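Local coordinates for molybdate binding protein II (Clostridium pasteurianum, PDB 1GUG), which binds molybdate, and here its close analogue tungstate, as a small Mop-family protein that packs into a hexamer, at the interface of chains A and B and the interface of chains A and C. Sequence-based numbering; all coordinates share one arbitrary frame. Chains: chain A/B/C, Molybdate binding protein II.

Contact 1: the interface of chains A and B. Residues chain A 9, 29-31, 33, 35; chain B 9, 29-30, 33, 35.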
loop_
_atom_site.group_PDB
_atom_site.type_symbol
_atom_site.label_atom_id
_atom_site.label_comp_id
_atom_site.label_asym_id
_atom_site.label_seq_id
_atom_site.Cartn_x
_atom_site.Cartn_y
_atom_site.Cartn_z
ATOM N N LEU A 9 13.143 -1.225 -11.399
ATOM C CA LEU A 9 14.568 -0.945 -11.210
ATOM C C LEU A 9 15.463 -2.187 -11.208
ATOM O O LEU A 9 15.387 -2.998 -10.292
ATOM C CB LEU A 9 14.735 -0.192 -9.889
ATOM C CG LEU A 9 13.794 1.002 -9.717
ATOM C CD1 LEU A 9 13.769 1.466 -8.277
ATOM C CD2 LEU A 9 14.280 2.125 -10.647
ATOM N N ILE A 29 21.277 -1.087 -7.065
ATOM C CA ILE A 29 20.829 -0.699 -8.416
ATOM C C ILE A 29 21.806 0.311 -9.045
ATOM O O ILE A 29 22.793 0.695 -8.416
ATOM C CB ILE A 29 19.354 -0.157 -8.424
ATOM C CG1 ILE A 29 19.236 1.121 -7.594
ATOM C CG2 ILE A 29 18.356 -1.229 -7.930
ATOM C CD1 ILE A 29 17.922 1.876 -7.801
ATOM N N ALA A 30 21.525 0.740 -10.276
ATOM C CA ALA A 30 22.414 1.657 -11.002
ATOM C C ALA A 30 22.621 2.975 -10.267
ATOM O O ALA A 30 21.744 3.427 -9.534
ATOM C CB ALA A 30 21.860 1.917 -12.394
ATOM N N GLY A 31 23.787 3.600 -10.462
ATOM C CA GLY A 31 24.024 4.876 -9.819
ATOM C C GLY A 31 24.407 4.821 -8.353
ATOM O O GLY A 31 24.514 5.863 -7.707
ATOM N N ASN A 33 22.606 3.386 -5.820
ATOM C CA ASN A 33 21.460 3.350 -4.906
ATOM C C ASN A 33 21.158 1.927 -4.424
ATOM O O ASN A 33 21.529 0.950 -5.067
ATOM C CB ASN A 33 20.201 3.869 -5.612
ATOM C CG ASN A 33 20.139 5.377 -5.682
ATOM O OD1 ASN A 33 20.360 6.070 -4.689
ATOM N ND2 ASN A 33 19.758 5.887 -6.842
ATOM N N ILE A 35 17.946 -0.669 -2.807
ATOM C CA ILE A 35 16.504 -0.882 -2.623
ATOM C C ILE A 35 16.271 -2.035 -1.645
ATOM O O ILE A 35 16.879 -3.099 -1.791
ATOM C CB ILE A 35 15.834 -1.273 -3.970
ATOM C CG1 ILE A 35 16.036 -0.185 -5.028
ATOM C CG2 ILE A 35 14.320 -1.590 -3.758
ATOM C CD1 ILE A 35 15.356 1.106 -4.689
ATOM N N LEU B 9 15.344 7.908 -2.491
ATOM C CA LEU B 9 16.083 8.135 -3.735
ATOM C C LEU B 9 16.120 9.596 -4.192
ATOM O O LEU B 9 15.093 10.148 -4.570
ATOM C CB LEU B 9 15.451 7.273 -4.829
ATOM C CG LEU B 9 15.240 5.809 -4.439
ATOM C CD1 LEU B 9 14.308 5.121 -5.413
ATOM C CD2 LEU B 9 16.615 5.123 -4.417
ATOM N N ILE B 29 16.575 9.966 -11.391
ATOM C CA ILE B 29 17.489 9.688 -10.267
ATOM C C ILE B 29 18.865 9.230 -10.786
ATOM O O ILE B 29 19.070 9.125 -11.996
ATOM C CB ILE B 29 16.885 8.658 -9.246
ATOM C CG1 ILE B 29 16.658 7.299 -9.908
ATOM C CG2 ILE B 29 15.577 9.189 -8.615
ATOM C CD1 ILE B 29 16.370 6.169 -8.919
ATOM N N ALA B 30 19.795 8.954 -9.872
ATOM C CA ALA B 30 21.162 8.565 -10.245
ATOM C C ALA B 30 21.199 7.305 -11.099
ATOM O O ALA B 30 20.331 6.443 -10.981
ATOM C CB ALA B 30 22.004 8.373 -8.993
ATOM N N ASN B 33 17.986 6.136 -13.972
ATOM C CA ASN B 33 16.656 5.591 -13.679
ATOM C C ASN B 33 15.611 6.699 -13.504
ATOM O O ASN B 33 15.945 7.841 -13.204
ATOM C CB ASN B 33 16.689 4.785 -12.375
ATOM C CG ASN B 33 17.255 3.396 -12.551
ATOM O OD1 ASN B 33 16.878 2.665 -13.467
ATOM N ND2 ASN B 33 18.107 2.995 -11.619
ATOM N N ILE B 35 11.692 7.622 -11.644
ATOM C CA ILE B 35 10.687 7.261 -10.635
ATOM C C ILE B 35 9.403 8.058 -10.873
ATOM O O ILE B 35 9.460 9.278 -11.051
ATOM C CB ILE B 35 11.195 7.614 -9.208
ATOM C CG1 ILE B 35 12.498 6.879 -8.885
ATOM C CG2 ILE B 35 10.092 7.317 -8.144
ATOM C CD1 ILE B 35 12.339 5.391 -8.815
HETATM O O HOH W 1 18.998 0.088 -12.147
HETATM O O HOH W 2 19.588 8.963 -6.667
HETATM O O HOH W 3 19.309 4.530 -9.430
#
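Across a two-fold axis the backbone carbonyls of A:Ala30 and B:Ala30 come side by side, O to O 3.6 Å, both turned toward a shared water, where the short 3-10 turn 30-32, with A:Gly31 at a positive phi of 79°, links strands 22-29 and 33-40 of the Mop (TOBE) fold. No direct polar bond spans this patch, and water makes the polar connection. Water 3 lies between the subunits, 2.7 Å from A:Ala30 O and equally close to its twin. It also meets both asparagine amides, A:Asn33 ND2 at 3.0 Å with 165° at the hydrogen. Four protein atoms thus surround this water, two carbonyl acceptors and two N-H donors. The other N-H of A:Asn33 ND2 points to water 2 at 3.1 Å, which in turn bonds to the backbone N of B:Ala30; water 1 repeats this on the opposite side. Using both N-H groups should fix the rotation of the amide and distinguish its N from its O.

Carbon packing surrounds the same amide. A:Leu9 CD2 sits almost directly above the amide plane of B:Asn33, 3.8 Å from CG. The asparagine has CG anti to its carbonyl carbon (chi1 -79°), which carries the amide across to the partner subunit. Its ND2 is flanked by methyls from opposite faces: A:Ile29 CD1 approaches on the leucine side at 4.0 Å, and A:Ala30 CB on the other. Further along, B:Ile35 points its CD1 end-on at the flank of the A:Leu9 CD1 methyl, 4.2 Å away.

Contact 2: the interface of chains A and C. Residues chain A 39-40, 42-43, 46-47; chain C 3-4, 6.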
loop_
_atom_site.group_PDB
_atom_site.type_symbol
_atom_site.label_atom_id
_atom_site.label_comp_id
_atom_site.label_asym_id
_atom_site.label_seq_id
_atom_site.Cartn_x
_atom_site.Cartn_y
_atom_site.Cartn_z
ATOM N N ILE A 39 8.864 -9.083 1.301
ATOM C CA ILE A 39 7.853 -9.887 0.584
ATOM C C ILE A 39 7.646 -11.197 1.333
ATOM O O ILE A 39 8.223 -11.383 2.391
ATOM C CB ILE A 39 8.312 -10.180 -0.873
ATOM C CG1 ILE A 39 9.716 -10.804 -0.877
ATOM C CG2 ILE A 39 8.274 -8.903 -1.724
ATOM C CD1 ILE A 39 10.130 -11.432 -2.258
ATOM N N SER A 40 6.801 -12.083 0.806
ATOM C CA SER A 40 6.604 -13.380 1.451
ATOM C C SER A 40 7.816 -14.303 1.342
ATOM O O SER A 40 8.522 -14.296 0.332
ATOM C CB SER A 40 5.374 -14.104 0.888
ATOM O OG SER A 40 5.587 -14.536 -0.451
ATOM N N ASP A 42 7.424 -17.413 1.005
ATOM C CA ASP A 42 7.066 -18.331 -0.083
ATOM C C ASP A 42 7.545 -17.857 -1.460
ATOM O O ASP A 42 8.096 -18.632 -2.252
ATOM C CB ASP A 42 5.569 -18.578 -0.114
ATOM C CG ASP A 42 5.078 -19.390 1.081
ATOM O OD1 ASP A 42 5.858 -20.203 1.628
ATOM O OD2 ASP A 42 3.914 -19.290 1.533
ATOM N N SER A 43 7.360 -16.575 -1.766
ATOM C CA SER A 43 7.817 -16.070 -3.052
ATOM C C SER A 43 9.354 -16.072 -3.203
ATOM O O SER A 43 9.870 -16.339 -4.289
ATOM C CB SER A 43 7.236 -14.676 -3.315
ATOM O OG SER A 43 5.833 -14.738 -3.490
ATOM N N GLU A 46 10.087 -19.702 -4.036
ATOM C CA GLU A 46 9.591 -20.082 -5.352
ATOM C C GLU A 46 10.365 -19.391 -6.488
ATOM O O GLU A 46 10.533 -19.971 -7.565
ATOM C CB GLU A 46 8.069 -19.858 -5.473
ATOM C CG GLU A 46 7.218 -20.715 -4.536
ATOM C CD GLU A 46 5.728 -20.368 -4.577
ATOM O OE1 GLU A 46 5.381 -19.234 -4.978
ATOM O OE2 GLU A 46 4.893 -21.231 -4.221
ATOM N N LEU A 47 10.857 -18.174 -6.255
ATOM C CA LEU A 47 11.620 -17.447 -7.276
ATOM C C LEU A 47 13.102 -17.823 -7.334
ATOM O O LEU A 47 13.803 -17.455 -8.275
ATOM C CB LEU A 47 11.464 -15.931 -7.107
ATOM C CG LEU A 47 10.042 -15.422 -7.319
ATOM C CD1 LEU A 47 9.989 -13.913 -7.140
ATOM C CD2 LEU A 47 9.536 -15.846 -8.699
ATOM N N ILE C 3 6.585 -12.598 -10.951
ATOM C CA ILE C 3 6.731 -11.562 -9.921
ATOM C C ILE C 3 6.311 -12.116 -8.525
ATOM O O ILE C 3 5.517 -13.079 -8.435
ATOM C CB ILE C 3 5.889 -10.332 -10.354
ATOM C CG1 ILE C 3 6.167 -9.103 -9.482
ATOM C CG2 ILE C 3 4.416 -10.688 -10.394
ATOM C CD1 ILE C 3 5.708 -7.789 -10.121
ATOM N N SER C 4 6.843 -11.525 -7.446
ATOM C CA SER C 4 6.551 -11.954 -6.067
ATOM C C SER C 4 5.092 -11.801 -5.611
ATOM O O SER C 4 4.635 -12.504 -4.723
ATOM C CB SER C 4 7.455 -11.248 -5.061
ATOM O OG SER C 4 7.319 -9.830 -5.105
ATOM N N ARG C 6 1.686 -12.492 -4.950
ATOM C CA ARG C 6 1.081 -13.844 -4.997
ATOM C C ARG C 6 -0.336 -13.926 -5.554
ATOM O O ARG C 6 -0.827 -15.022 -5.809
ATOM C CB ARG C 6 1.097 -14.494 -3.614
ATOM C CG ARG C 6 2.505 -14.582 -2.998
ATOM C CD ARG C 6 2.660 -15.554 -1.837
ATOM N NE ARG C 6 2.323 -16.944 -2.162
ATOM C CZ ARG C 6 3.085 -17.760 -2.896
ATOM N NH1 ARG C 6 4.253 -17.359 -3.384
ATOM N NH2 ARG C 6 2.683 -19.008 -3.136
#
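A polar, charge-reinforced interface between like subunits, itself part of a two-fold symmetric contact, joins helix 41-47 of chain A to the N-terminal segment of chain C and so probably helps tie subunits together in the hexamer. The bonds run from C:Ser4 through A:Ser43 and C:Arg6 to A:Glu46. A:Ser43 OG donates to the backbone O of C:Ser4 at 2.8 Å, in the carbonyl plane and on a lone pair. The same hydroxyl oxygen accepts C:Arg6 NH1 at 3.1 Å, almost in the guanidinium plane.

The arginine chain bends at chi3 (59°), which turns its NH1 toward both this serine and A:Glu46. The salt bridge from NH1 to A:Glu46 OE1 measures 2.7 Å and is nearly straight, 166° at the hydrogen. OE1 is met from above the carboxylate plane, and the two flat groups are turned 46° apart, so this is no coplanar two-pronged pairing; the contacts of NH2 with both carboxylate oxygens are weak. A:Asp42 lays CB 3.7 Å above one guanidinium face, toward its rim.

Behind the first shell, A:Ser40, just before the helix, acts as its N-cap: its OG accepts the backbone N of A:Ser43 at 3.0 Å, helping to position that residue. Beyond the polar chain, A:Leu47 brings its CD1 methyl to 4.1 Å from C:Ser4 CA.

Contact 1 and contact 2 lie about 23 Å apart, measured between the centres of their C-alpha atoms, and have no residue in common. They are connected through strand 33-40 of chain A, whose start (A:Asn33, A:Ile35) belongs to contact 1 and whose end (A:Ile39, A:Ser40) belongs, with the helix that follows, to contact 2. One subunit therefore meets two different neighbours at separate places, by different means: water-mediated and apolar in one, directly hydrogen-bonded and ionic in the other. Each belongs to its own two-fold symmetric interface, and combining such distinct pairings is a plausible way to close six copies into the deposited assembly.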